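Long-range contacts in lactaldehyde dehydrogenase (Methanocaldococcus jannaschii, PDB 3PQA), which oxidises lactaldehyde to lactate with NAD, in preference to NADP, a step in the biosynthesis of coenzyme F420: residues B[11-16]-B[26-31]; B[58-62]-B[152-158]; B[332-336]-B[361-365]; B[381-385]-B[406-410]. One frame throughout, in Å; residues are numbered along the deposited sequence.

Contact 1: B[11-16]-B[26-31]; sequences REDMDV and KKIPAL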
loop_
_atom_site.group_PDB
_atom_site.type_symbol
_atom_site.label_atom_id
_atom_site.label_comp_id
_atom_site.label_asym_id
_atom_site.label_seq_id
_atom_site.Cartn_x
_atom_site.Cartn_y
_atom_site.Cartn_z
ATOM N N ARG B 11 25.204 -22.553 -35.609
ATOM C CA ARG B 11 26.550 -21.993 -35.743
ATOM C C ARG B 11 27.422 -22.259 -34.523
ATOM O O ARG B 11 26.960 -22.202 -33.378
ATOM C CB ARG B 11 26.518 -20.491 -36.053
ATOM C CG ARG B 11 26.105 -20.150 -37.489
ATOM C CD ARG B 11 26.759 -18.857 -37.983
ATOM N NE ARG B 11 26.621 -17.744 -37.034
ATOM C CZ ARG B 11 25.774 -16.727 -37.175
ATOM N NH1 ARG B 11 24.971 -16.664 -38.233
ATOM N NH2 ARG B 11 25.729 -15.768 -36.262
ATOM N N GLU B 12 28.688 -22.556 -34.787
ATOM C CA GLU B 12 29.672 -22.729 -33.733
ATOM C C GLU B 12 30.735 -21.640 -33.917
ATOM O O GLU B 12 31.795 -21.882 -34.504
ATOM C CB GLU B 12 30.250 -24.155 -33.769
ATOM C CG GLU B 12 29.214 -25.245 -33.426
ATOM C CD GLU B 12 29.776 -26.669 -33.437
ATOM O OE1 GLU B 12 30.743 -26.947 -34.179
ATOM O OE2 GLU B 12 29.224 -27.529 -32.710
ATOM N N ASP B 13 30.413 -20.435 -33.433
ATOM C CA ASP B 13 31.231 -19.230 -33.637
ATOM C C ASP B 13 32.175 -18.897 -32.494
ATOM O O ASP B 13 33.288 -18.450 -32.722
ATOM C CB ASP B 13 30.353 -17.987 -33.821
ATOM C CG ASP B 13 29.435 -18.070 -35.013
ATOM O OD1 ASP B 13 29.844 -18.579 -36.086
ATOM O OD2 ASP B 13 28.297 -17.582 -34.874
ATOM N N MET B 14 31.710 -19.070 -31.261
ATOM C CA MET B 14 32.386 -18.493 -30.107
ATOM C C MET B 14 32.678 -19.572 -29.075
ATOM O O MET B 14 31.784 -20.338 -28.702
ATOM C CB MET B 14 31.500 -17.391 -29.509
ATOM C CG MET B 14 32.174 -16.414 -28.539
ATOM S SD MET B 14 30.978 -15.192 -27.860
ATOM C CE MET B 14 29.877 -16.290 -26.979
ATOM N N ASP B 15 33.929 -19.626 -28.613
ATOM C CA ASP B 15 34.351 -20.594 -27.605
ATOM C C ASP B 15 33.689 -20.308 -26.264
ATOM O O ASP B 15 33.557 -19.150 -25.866
ATOM C CB ASP B 15 35.868 -20.555 -27.404
ATOM C CG ASP B 15 36.630 -21.256 -28.512
ATOM O OD1 ASP B 15 35.990 -21.780 -29.445
ATOM O OD2 ASP B 15 37.878 -21.282 -28.432
ATOM N N VAL B 16 33.283 -21.369 -25.581
ATOM C CA VAL B 16 32.795 -21.278 -24.204
ATOM C C VAL B 16 33.740 -22.115 -23.354
ATOM O O VAL B 16 33.933 -23.310 -23.621
ATOM C CB VAL B 16 31.341 -21.792 -24.053
ATOM C CG1 VAL B 16 30.905 -21.752 -22.583
ATOM C CG2 VAL B 16 30.372 -20.990 -24.941
ATOM N N LYS B 26 32.229 -25.970 -25.392
ATOM C CA LYS B 26 31.611 -25.990 -26.713
ATOM C C LYS B 26 31.701 -24.634 -27.388
ATOM O O LYS B 26 32.257 -23.685 -26.837
ATOM C CB LYS B 26 30.155 -26.440 -26.639
ATOM C CG LYS B 26 29.261 -25.549 -25.783
ATOM C CD LYS B 26 27.807 -25.852 -26.050
ATOM C CE LYS B 26 27.436 -27.281 -25.683
ATOM N NZ LYS B 26 26.111 -27.611 -26.273
ATOM N N LYS B 27 31.157 -24.571 -28.596
ATOM C CA LYS B 27 31.121 -23.352 -29.371
ATOM C C LYS B 27 29.666 -22.999 -29.646
ATOM O O LYS B 27 28.848 -23.871 -29.952
ATOM C CB LYS B 27 31.929 -23.512 -30.665
ATOM C CG LYS B 27 33.457 -23.503 -30.455
ATOM C CD LYS B 27 34.234 -23.701 -31.764
ATOM C CE LYS B 27 34.105 -22.501 -32.718
ATOM N NZ LYS B 27 35.014 -21.363 -32.373
ATOM N N ILE B 28 29.333 -21.725 -29.485
ATOM C CA ILE B 28 27.957 -21.274 -29.624
ATOM C C ILE B 28 27.862 -20.149 -30.659
ATOM O O ILE B 28 28.892 -19.605 -31.085
ATOM C CB ILE B 28 27.382 -20.826 -28.250
ATOM C CG1 ILE B 28 28.088 -19.563 -27.746
ATOM C CG2 ILE B 28 27.473 -21.967 -27.239
ATOM C CD1 ILE B 28 27.425 -18.934 -26.538
ATOM N N PRO B 29 26.629 -19.799 -31.083
ATOM C CA PRO B 29 26.513 -18.727 -32.072
ATOM C C PRO B 29 26.909 -17.347 -31.534
ATOM O O PRO B 29 26.670 -17.026 -30.362
ATOM C CB PRO B 29 25.024 -18.753 -32.450
ATOM C CG PRO B 29 24.520 -20.100 -31.979
ATOM C CD PRO B 29 25.315 -20.387 -30.755
ATOM N N ALA B 30 27.535 -16.549 -32.393
ATOM C CA ALA B 30 27.754 -15.140 -32.096
ATOM C C ALA B 30 27.081 -14.317 -33.174
ATOM O O ALA B 30 27.505 -14.298 -34.332
ATOM C CB ALA B 30 29.228 -14.809 -31.987
ATOM N N LEU B 31 26.013 -13.637 -32.783
ATOM C CA LEU B 31 25.214 -12.843 -33.694
ATOM C C LEU B 31 25.950 -11.580 -34.117
ATOM O O LEU B 31 26.648 -10.956 -33.323
ATOM C CB LEU B 31 23.883 -12.475 -33.030
ATOM C CG LEU B 31 22.758 -13.509 -33.022
ATOM C CD1 LEU B 31 23.168 -14.819 -32.361
ATOM C CD2 LEU B 31 21.561 -12.912 -32.305
#

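Contact 2: B[58-62]-B[152-158]; sequences RYNIL and APAIATG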
loop_
_atom_site.group_PDB
_atom_site.type_symbol
_atom_site.label_atom_id
_atom_site.label_comp_id
_atom_site.label_asym_id
_atom_site.label_seq_id
_atom_site.Cartn_x
_atom_site.Cartn_y
_atom_site.Cartn_z
ATOM N N ARG B 58 0.053 -15.788 -18.489
ATOM C CA ARG B 58 1.320 -15.387 -17.870
ATOM C C ARG B 58 1.645 -16.217 -16.631
ATOM O O ARG B 58 2.779 -16.695 -16.475
ATOM C CB ARG B 58 1.322 -13.890 -17.543
ATOM C CG ARG B 58 1.591 -12.999 -18.739
ATOM C CD ARG B 58 1.347 -11.547 -18.387
ATOM N NE ARG B 58 -0.075 -11.204 -18.420
ATOM C CZ ARG B 58 -0.598 -10.092 -17.913
ATOM N NH1 ARG B 58 -1.906 -9.865 -18.027
ATOM N NH2 ARG B 58 0.178 -9.202 -17.298
ATOM N N TYR B 59 0.648 -16.384 -15.757
ATOM C CA TYR B 59 0.803 -17.184 -14.553
ATOM C C TYR B 59 1.249 -18.604 -14.934
ATOM O O TYR B 59 2.230 -19.127 -14.385
ATOM C CB TYR B 59 -0.515 -17.202 -13.763
ATOM C CG TYR B 59 -0.519 -18.159 -12.595
ATOM C CD1 TYR B 59 -0.094 -17.754 -11.334
ATOM C CD2 TYR B 59 -0.964 -19.473 -12.754
ATOM C CE1 TYR B 59 -0.093 -18.647 -10.254
ATOM C CE2 TYR B 59 -0.974 -20.365 -11.688
ATOM C CZ TYR B 59 -0.538 -19.946 -10.445
ATOM O OH TYR B 59 -0.535 -20.843 -9.401
ATOM N N ASN B 60 0.526 -19.211 -15.872
ATOM C CA ASN B 60 0.830 -20.580 -16.288
ATOM C C ASN B 60 2.231 -20.735 -16.850
ATOM O O ASN B 60 2.935 -21.698 -16.511
ATOM C CB ASN B 60 -0.204 -21.087 -17.298
ATOM C CG ASN B 60 -1.539 -21.402 -16.650
ATOM O OD1 ASN B 60 -1.613 -21.617 -15.437
ATOM N ND2 ASN B 60 -2.608 -21.426 -17.456
ATOM N N ILE B 61 2.636 -19.785 -17.695
ATOM C CA ILE B 61 3.972 -19.796 -18.312
ATOM C C ILE B 61 5.045 -19.700 -17.239
ATOM O O ILE B 61 6.008 -20.471 -17.230
ATOM C CB ILE B 61 4.147 -18.652 -19.327
ATOM C CG1 ILE B 61 3.320 -18.922 -20.583
ATOM C CG2 ILE B 61 5.630 -18.475 -19.701
ATOM C CD1 ILE B 61 3.120 -17.691 -21.439
ATOM N N LEU B 62 4.859 -18.765 -16.308
ATOM C CA LEU B 62 5.831 -18.585 -15.219
ATOM C C LEU B 62 5.942 -19.853 -14.334
ATOM O O LEU B 62 7.045 -20.300 -14.005
ATOM C CB LEU B 62 5.496 -17.331 -14.395
ATOM C CG LEU B 62 5.703 -16.035 -15.205
ATOM C CD1 LEU B 62 5.013 -14.833 -14.558
ATOM C CD2 LEU B 62 7.194 -15.735 -15.460
ATOM N N ALA B 152 11.488 -13.077 -15.447
ATOM C CA ALA B 152 10.233 -13.344 -14.742
ATOM C C ALA B 152 9.349 -12.073 -14.605
ATOM O O ALA B 152 8.174 -12.087 -15.026
ATOM C CB ALA B 152 10.498 -14.002 -13.391
ATOM N N PRO B 153 9.904 -10.963 -14.066
ATOM C CA PRO B 153 9.080 -9.731 -14.048
ATOM C C PRO B 153 8.690 -9.184 -15.429
ATOM O O PRO B 153 7.599 -8.629 -15.573
ATOM C CB PRO B 153 9.934 -8.718 -13.280
ATOM C CG PRO B 153 11.323 -9.252 -13.309
ATOM C CD PRO B 153 11.247 -10.744 -13.479
ATOM N N ALA B 154 9.564 -9.331 -16.435
ATOM C CA ALA B 154 9.236 -8.896 -17.797
ATOM C C ALA B 154 8.033 -9.629 -18.382
ATOM O O ALA B 154 7.132 -9.001 -18.950
ATOM C CB ALA B 154 10.453 -9.039 -18.717
ATOM N N ILE B 155 8.020 -10.957 -18.251
ATOM C CA ILE B 155 6.881 -11.768 -18.686
ATOM C C ILE B 155 5.615 -11.379 -17.898
ATOM O O ILE B 155 4.539 -11.153 -18.468
ATOM C CB ILE B 155 7.167 -13.289 -18.560
ATOM C CG1 ILE B 155 8.262 -13.721 -19.549
ATOM C CG2 ILE B 155 5.888 -14.123 -18.798
ATOM C CD1 ILE B 155 8.695 -15.167 -19.361
ATOM N N ALA B 156 5.776 -11.258 -16.583
ATOM C CA ALA B 156 4.658 -10.897 -15.711
ATOM C C ALA B 156 3.963 -9.591 -16.095
ATOM O O ALA B 156 2.748 -9.453 -15.875
ATOM C CB ALA B 156 5.128 -10.834 -14.264
ATOM N N THR B 157 4.733 -8.646 -16.638
ATOM C CA THR B 157 4.232 -7.308 -16.981
ATOM C C THR B 157 3.914 -7.137 -18.481
ATOM O O THR B 157 3.636 -6.027 -18.936
ATOM C CB THR B 157 5.197 -6.201 -16.466
ATOM O OG1 THR B 157 6.540 -6.481 -16.894
ATOM C CG2 THR B 157 5.163 -6.139 -14.949
ATOM N N GLY B 158 3.957 -8.233 -19.246
ATOM C CA GLY B 158 3.496 -8.217 -20.651
ATOM C C GLY B 158 4.462 -7.649 -21.676
ATOM O O GLY B 158 4.039 -7.168 -22.725
#

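Contact 3: B[332-336]-B[361-365]; sequences KAIDE and DNILC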
loop_
_atom_site.group_PDB
_atom_site.type_symbol
_atom_site.label_atom_id
_atom_site.label_comp_id
_atom_site.label_asym_id
_atom_site.label_seq_id
_atom_site.Cartn_x
_atom_site.Cartn_y
_atom_site.Cartn_z
ATOM N N LYS B 332 50.442 -4.422 -6.197
ATOM C CA LYS B 332 50.351 -2.982 -5.948
ATOM C C LYS B 332 49.992 -2.689 -4.485
ATOM O O LYS B 332 50.636 -1.864 -3.840
ATOM C CB LYS B 332 49.342 -2.339 -6.911
ATOM C CG LYS B 332 49.222 -0.815 -6.848
ATOM C CD LYS B 332 50.370 -0.119 -7.588
ATOM C CE LYS B 332 50.133 1.386 -7.685
ATOM N NZ LYS B 332 50.428 2.061 -6.390
ATOM N N ALA B 333 48.974 -3.383 -3.970
ATOM C CA ALA B 333 48.540 -3.215 -2.584
ATOM C C ALA B 333 49.694 -3.431 -1.603
ATOM O O ALA B 333 49.821 -2.704 -0.614
ATOM C CB ALA B 333 47.389 -4.165 -2.270
ATOM N N ILE B 334 50.530 -4.425 -1.898
ATOM C CA ILE B 334 51.709 -4.733 -1.084
ATOM C C ILE B 334 52.781 -3.643 -1.249
ATOM O O ILE B 334 53.369 -3.204 -0.259
ATOM C CB ILE B 334 52.266 -6.155 -1.392
ATOM C CG1 ILE B 334 51.248 -7.229 -0.977
ATOM C CG2 ILE B 334 53.600 -6.404 -0.669
ATOM C CD1 ILE B 334 51.549 -8.621 -1.510
ATOM N N ASP B 335 53.004 -3.209 -2.493
ATOM C CA ASP B 335 53.917 -2.096 -2.817
ATOM C C ASP B 335 53.594 -0.850 -2.007
ATOM O O ASP B 335 54.496 -0.132 -1.581
ATOM C CB ASP B 335 53.811 -1.710 -4.296
ATOM C CG ASP B 335 54.696 -2.539 -5.199
ATOM O OD1 ASP B 335 55.339 -3.504 -4.725
ATOM O OD2 ASP B 335 54.750 -2.217 -6.410
ATOM N N GLU B 336 52.297 -0.603 -1.820
ATOM C CA GLU B 336 51.794 0.554 -1.080
ATOM C C GLU B 336 51.911 0.382 0.432
ATOM O O GLU B 336 51.589 1.299 1.197
ATOM C CB GLU B 336 50.339 0.834 -1.466
ATOM C CG GLU B 336 50.158 1.299 -2.907
ATOM C CD GLU B 336 48.717 1.582 -3.270
ATOM O OE1 GLU B 336 47.811 1.232 -2.488
ATOM O OE2 GLU B 336 48.485 2.156 -4.353
ATOM N N ASP B 361 44.116 4.358 2.728
ATOM C CA ASP B 361 44.538 4.895 1.431
ATOM C C ASP B 361 44.952 3.833 0.415
ATOM O O ASP B 361 45.255 4.165 -0.727
ATOM C CB ASP B 361 45.671 5.913 1.605
ATOM C CG ASP B 361 45.254 7.102 2.433
ATOM O OD1 ASP B 361 44.307 7.815 2.034
ATOM O OD2 ASP B 361 45.870 7.323 3.495
ATOM N N ASN B 362 44.954 2.568 0.829
ATOM C CA ASN B 362 45.378 1.466 -0.034
ATOM C C ASN B 362 44.478 1.292 -1.254
ATOM O O ASN B 362 43.270 1.486 -1.164
ATOM C CB ASN B 362 45.443 0.167 0.774
ATOM C CG ASN B 362 46.176 -0.944 0.049
ATOM O OD1 ASN B 362 45.594 -1.660 -0.765
ATOM N ND2 ASN B 362 47.458 -1.103 0.352
ATOM N N ILE B 363 45.083 0.912 -2.379
ATOM C CA ILE B 363 44.360 0.668 -3.636
ATOM C C ILE B 363 43.138 -0.265 -3.484
ATOM O O ILE B 363 42.118 -0.067 -4.152
ATOM C CB ILE B 363 45.331 0.167 -4.768
ATOM C CG1 ILE B 363 44.642 0.135 -6.135
ATOM C CG2 ILE B 363 45.949 -1.183 -4.425
ATOM C CD1 ILE B 363 44.316 1.512 -6.698
ATOM N N LEU B 364 43.236 -1.255 -2.595
ATOM C CA LEU B 364 42.140 -2.213 -2.397
ATOM C C LEU B 364 40.879 -1.570 -1.826
ATOM O O LEU B 364 39.776 -2.064 -2.048
ATOM C CB LEU B 364 42.569 -3.371 -1.495
ATOM C CG LEU B 364 43.642 -4.316 -2.038
ATOM C CD1 LEU B 364 44.070 -5.335 -0.985
ATOM C CD2 LEU B 364 43.172 -5.005 -3.308
ATOM N N CYS B 365 41.041 -0.475 -1.090
ATOM C CA CYS B 365 39.891 0.251 -0.527
ATOM C C CYS B 365 39.085 1.013 -1.597
ATOM O O CYS B 365 37.992 1.514 -1.323
ATOM C CB CYS B 365 40.342 1.213 0.573
ATOM S SG CYS B 365 41.103 0.403 1.984
#

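Contact 4: B[381-385]-B[406-410]; sequences EEEMI and KSLKF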
loop_
_atom_site.group_PDB
_atom_site.type_symbol
_atom_site.label_atom_id
_atom_site.label_comp_id
_atom_site.label_asym_id
_atom_site.label_seq_id
_atom_site.Cartn_x
_atom_site.Cartn_y
_atom_site.Cartn_z
ATOM N N GLU B 381 36.290 3.973 15.980
ATOM C CA GLU B 381 34.887 3.979 15.585
ATOM C C GLU B 381 34.499 5.226 14.781
ATOM O O GLU B 381 33.810 5.126 13.758
ATOM C CB GLU B 381 34.004 3.855 16.813
ATOM C CG GLU B 381 32.558 3.656 16.472
ATOM C CD GLU B 381 31.748 3.344 17.686
ATOM O OE1 GLU B 381 32.129 2.421 18.453
ATOM O OE2 GLU B 381 30.728 4.020 17.847
ATOM N N GLU B 382 34.976 6.393 15.218
ATOM C CA GLU B 382 34.548 7.649 14.607
ATOM C C GLU B 382 35.059 7.899 13.194
ATOM O O GLU B 382 34.596 8.829 12.536
ATOM C CB GLU B 382 34.842 8.847 15.523
ATOM C CG GLU B 382 33.965 8.880 16.775
ATOM C CD GLU B 382 32.467 8.723 16.478
ATOM O OE1 GLU B 382 31.760 8.146 17.339
ATOM O OE2 GLU B 382 31.998 9.165 15.400
ATOM N N GLU B 383 35.988 7.068 12.733
ATOM C CA GLU B 383 36.532 7.170 11.376
ATOM C C GLU B 383 35.761 6.297 10.386
ATOM O O GLU B 383 35.915 6.428 9.163
ATOM C CB GLU B 383 37.989 6.701 11.359
ATOM C CG GLU B 383 38.894 7.426 12.318
ATOM C CD GLU B 383 38.962 8.909 12.029
ATOM O OE1 GLU B 383 38.994 9.693 12.999
ATOM O OE2 GLU B 383 38.987 9.296 10.837
ATOM N N MET B 384 34.970 5.376 10.924
ATOM C CA MET B 384 34.455 4.257 10.135
ATOM C C MET B 384 33.447 4.672 9.069
ATOM O O MET B 384 33.515 4.185 7.931
ATOM C CB MET B 384 33.881 3.171 11.058
ATOM C CG MET B 384 34.966 2.378 11.773
ATOM S SD MET B 384 34.293 1.226 12.984
ATOM C CE MET B 384 35.833 0.410 13.486
ATOM N N ILE B 385 32.532 5.574 9.423
ATOM C CA ILE B 385 31.494 5.996 8.478
ATOM C C ILE B 385 32.151 6.738 7.320
ATOM O O ILE B 385 31.817 6.491 6.168
ATOM C CB ILE B 385 30.360 6.804 9.144
ATOM C CG1 ILE B 385 29.496 5.849 9.971
ATOM C CG2 ILE B 385 29.474 7.489 8.098
ATOM C CD1 ILE B 385 28.516 6.489 10.914
ATOM N N LYS B 406 24.219 2.735 18.181
ATOM C CA LYS B 406 25.250 2.709 17.150
ATOM C C LYS B 406 24.734 2.078 15.863
ATOM O O LYS B 406 25.027 2.582 14.769
ATOM C CB LYS B 406 26.523 2.018 17.646
ATOM C CG LYS B 406 27.215 2.783 18.779
ATOM C CD LYS B 406 28.433 2.043 19.273
ATOM C CE LYS B 406 29.125 2.803 20.417
ATOM N NZ LYS B 406 30.408 2.133 20.743
ATOM N N SER B 407 23.964 0.996 15.970
ATOM C CA SER B 407 23.452 0.335 14.752
ATOM C C SER B 407 22.590 1.287 13.926
ATOM O O SER B 407 22.692 1.325 12.693
ATOM C CB SER B 407 22.690 -0.959 15.064
ATOM O OG SER B 407 21.448 -0.695 15.702
ATOM N N LEU B 408 21.758 2.069 14.614
ATOM C CA LEU B 408 20.856 3.003 13.943
ATOM C C LEU B 408 21.599 4.180 13.346
ATOM O O LEU B 408 21.276 4.611 12.236
ATOM C CB LEU B 408 19.766 3.503 14.892
ATOM C CG LEU B 408 18.873 2.444 15.540
ATOM C CD1 LEU B 408 17.849 3.101 16.468
ATOM C CD2 LEU B 408 18.190 1.560 14.492
ATOM N N LYS B 409 22.587 4.693 14.078
ATOM C CA LYS B 409 23.441 5.780 13.593
ATOM C C LYS B 409 24.137 5.353 12.306
ATOM O O LYS B 409 24.074 6.065 11.300
ATOM C CB LYS B 409 24.466 6.201 14.655
ATOM C CG LYS B 409 25.426 7.311 14.214
ATOM C CD LYS B 409 26.538 7.518 15.252
ATOM C CE LYS B 409 27.919 7.439 14.610
ATOM N NZ LYS B 409 28.989 6.979 15.581
ATOM N N PHE B 410 24.778 4.185 12.333
ATOM C CA PHE B 410 25.463 3.667 11.143
ATOM C C PHE B 410 24.476 3.402 10.014
ATOM O O PHE B 410 24.735 3.766 8.869
ATOM C CB PHE B 410 26.268 2.415 11.476
ATOM C CG PHE B 410 27.641 2.708 12.023
ATOM C CD1 PHE B 410 27.814 3.021 13.359
ATOM C CD2 PHE B 410 28.762 2.662 11.195
ATOM C CE1 PHE B 410 29.093 3.281 13.877
ATOM C CE2 PHE B 410 30.040 2.918 11.700
ATOM C CZ PHE B 410 30.200 3.236 13.042
#

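Contact 1: B[11-16]-B[26-31]
Lys-27 reaches over the loop residues Glu-12 and Asp-13 to Asp-15 of the facing strand. CB packs against CB of Glu-12 at 3.6 Å, and CG comes beside OD1 of Asp-15. CD stays close to that oxygen, and CE passes over to the carbonyl O of Glu-12. Bends at chi3 (69°) and chi4 (80°) curl the tip back over the neighbouring strand, where NZ forms a salt bridge with Asp-15 OD1 at 3.1 Å, approaching from above the carboxylate plane. A weak bond from NZ to Asp-13 O adds to the hold.

Where the pairing begins, Asp-13 N and Met-14 N both donate to Ile-28 O, a classic beta bulge. The two donors differ: Met-14 N lies in the carbonyl plane, Asp-13 N well above it. The bulge leaves the Asp-13 carboxylate beside Ala-30, whose N meets the anti lone pair of OD2 in an almost straight bond of 2.8 Å. The syn lone pair of the same oxygen takes NE of Arg-11 at 2.7 Å, so one atom ties both segments.

On the face opposite Lys-27 and Asp-15, Met-14 CE touches Ile-28 CD1 (3.6 Å), and Val-16 CG2 rests on Ile-28 CG2. This apolar side of the antiparallel hairpin 14-17/24-28 lies on the start of helix 171-186, with Ile-28 against Leu-171 and Ile-174, while Arg-11 also pairs with Glu-35 of helix 33-44.

Contact 2: B[58-62]-B[152-158]
Leu-62 and Ile-155 form the close-packed half of this helix-helix contact, their side chains interleaved, each pointing past the other. Leu-62 divides its branches: CD2 lies 3.9 Å from Ile-155 CG2 and also reaches Ala-152, whereas CD1 sits against CB of Ala-156 at 4.0 Å. In Ile-155, CG2 stands anti to the backbone N while CG1 lies beside it (chi1 -67°), which turns the CG2 methyl to Leu-62. Ile-61 joins more loosely, its CG2 being 4.5 Å from Ile-155 CG2.

The two helical segments run nearly antiparallel (157°) with axes 10.0 Å apart, and helix 145-156 ends inside the contact in a Schellman motif. Gly-158, with positive phi, is its C-prime residue, and its N bonds back to Ile-155 O. Thr-157 OG1 adds a bond of 2.7 Å to Pro-153 O.

Toward this helix end the packing gives way to a polar, partly exposed side carried by Arg-58. Its CD lies 3.2 Å from Ile-155 O, and a bend at chi3 (-80°) brings NH2 to Ala-156 O at 2.9 Å, from above the carbonyl plane. A leucine in its place would probably leave Ala-156 O without this donor at the end of the helix. NE and NH1 make weak bonds to Pro-54 O and Leu-53 O, just before the arginine's own helix, and helix 88-111 packs on Ala-152 and Ala-156.

Contact 3: B[332-336]-B[361-365]
An Asx turn at Asn-362 faces the last turn of helix 320-335, and the two are joined by a pair of hydrogen bonds. Asn-362 ND2 donates to Ala-333 O over 3.0 Å, with the acceptor in the plane of the amide. Its other end closes the turn: OD1 accepts from Leu-364 N, also at 3.0 Å, in a nearly straight bond of 172°. Both ends of the amide are thus engaged, which fixes its rotation. The placement follows from CG standing anti to the backbone N (chi1 -167°), a setting that swings the amide toward the helix.

The second bond runs the same way, from backbone N of Ile-363 to the syn lone pair of Glu-336 OE1, and is short at 2.7 Å. This glutamate follows directly on the helix and extends beyond CG to reach the loop between strands 350-357 and 373-379, two parallel neighbours in a mixed sheet. Its second oxygen, OE2, receives NZ of Lys-332 in a salt bridge of 2.8 Å, met on the anti side, so the two oxygens serve different partners. Replacing Glu-336 with an alanine would probably leave Ile-363 N without its acceptor and free the ammonium of Lys-332 to swing away.

Between the polar links, Ala-333 CB fits against Leu-364 CD1 (3.7 Å) and Ile-363 CG2 (4.0 Å). Ile-363 CG2 also extends to CG of Lys-332. Leu-364 continues inward onto Leu-356, Val-373 and Pro-375 of the two strands.

Contact 4: B[381-385]-B[406-410]
Glu-381 and Lys-406 make the shortest polar link between these segments, a salt bridge in which NZ donates to OE1 at 2.9 Å on the syn lone pair. The glutamate reaches its partner because CG is anti to the backbone N (chi1 -172°) and the chain runs on extended; the lysine, also extended, lies roughly perpendicular to it. OE2 rests against the lysine's CD and CE methylenes instead. Lys-252 NZ, in a long, weak ion pair with OE1, comes near Lys-406 NZ as well, so the carboxylate probably offsets two like charges.

A second, longer salt bridge joins Lys-409 NZ to Glu-382 OE1 at 3.5 Å. The same ammonium lies 4.1 Å from Glu-381 OE2, too far for a salt bridge, though some attraction probably remains. Two backbone carbonyls are satisfied within their own segments: Glu-381 O by Met-384 N, and Lys-406 O by Phe-410 N. Lys-406 N has Asp-403 OD1 as its acceptor.

Beneath the charges the contact is apolar. Ile-385 CD1 stands over one face of the Phe-410 ring, 3.9 Å from its centroid and 12° off the normal, a CH-pi contact, while CG1 of the same residue comes to 3.4 Å from CE2. Met-384 CB meets the ring at its edge.

Phe-410 and Met-384 both rest on Ile-249 of strand 246-250, an arrangement typical of an alpha/beta fold, in which helices 384-388 and 404-413 pack side by side on the central sheet.

How the contacts relate
Contact 2 is the buried one of the four; contacts 1, 3 and 4 are only partly buried and carry charged groups at their margins. Their chemistry follows: apolar side chains and a single arginine bond between helices in contact 2, backbone pairing with one salt bridge across the strands in contact 1, side-chain-to-backbone bonds in contact 3, and salt bridges beside an isoleucine-phenylalanine CH-pi contact in contact 4. No two share a helix or strand as a segment, yet contacts 3 and 4 serve the same mixed sheet, and their nearest atoms are about 10 Å apart. Contacts 1 and 4 lie on opposite sides of the chain's centre, their own centres 50 Å apart.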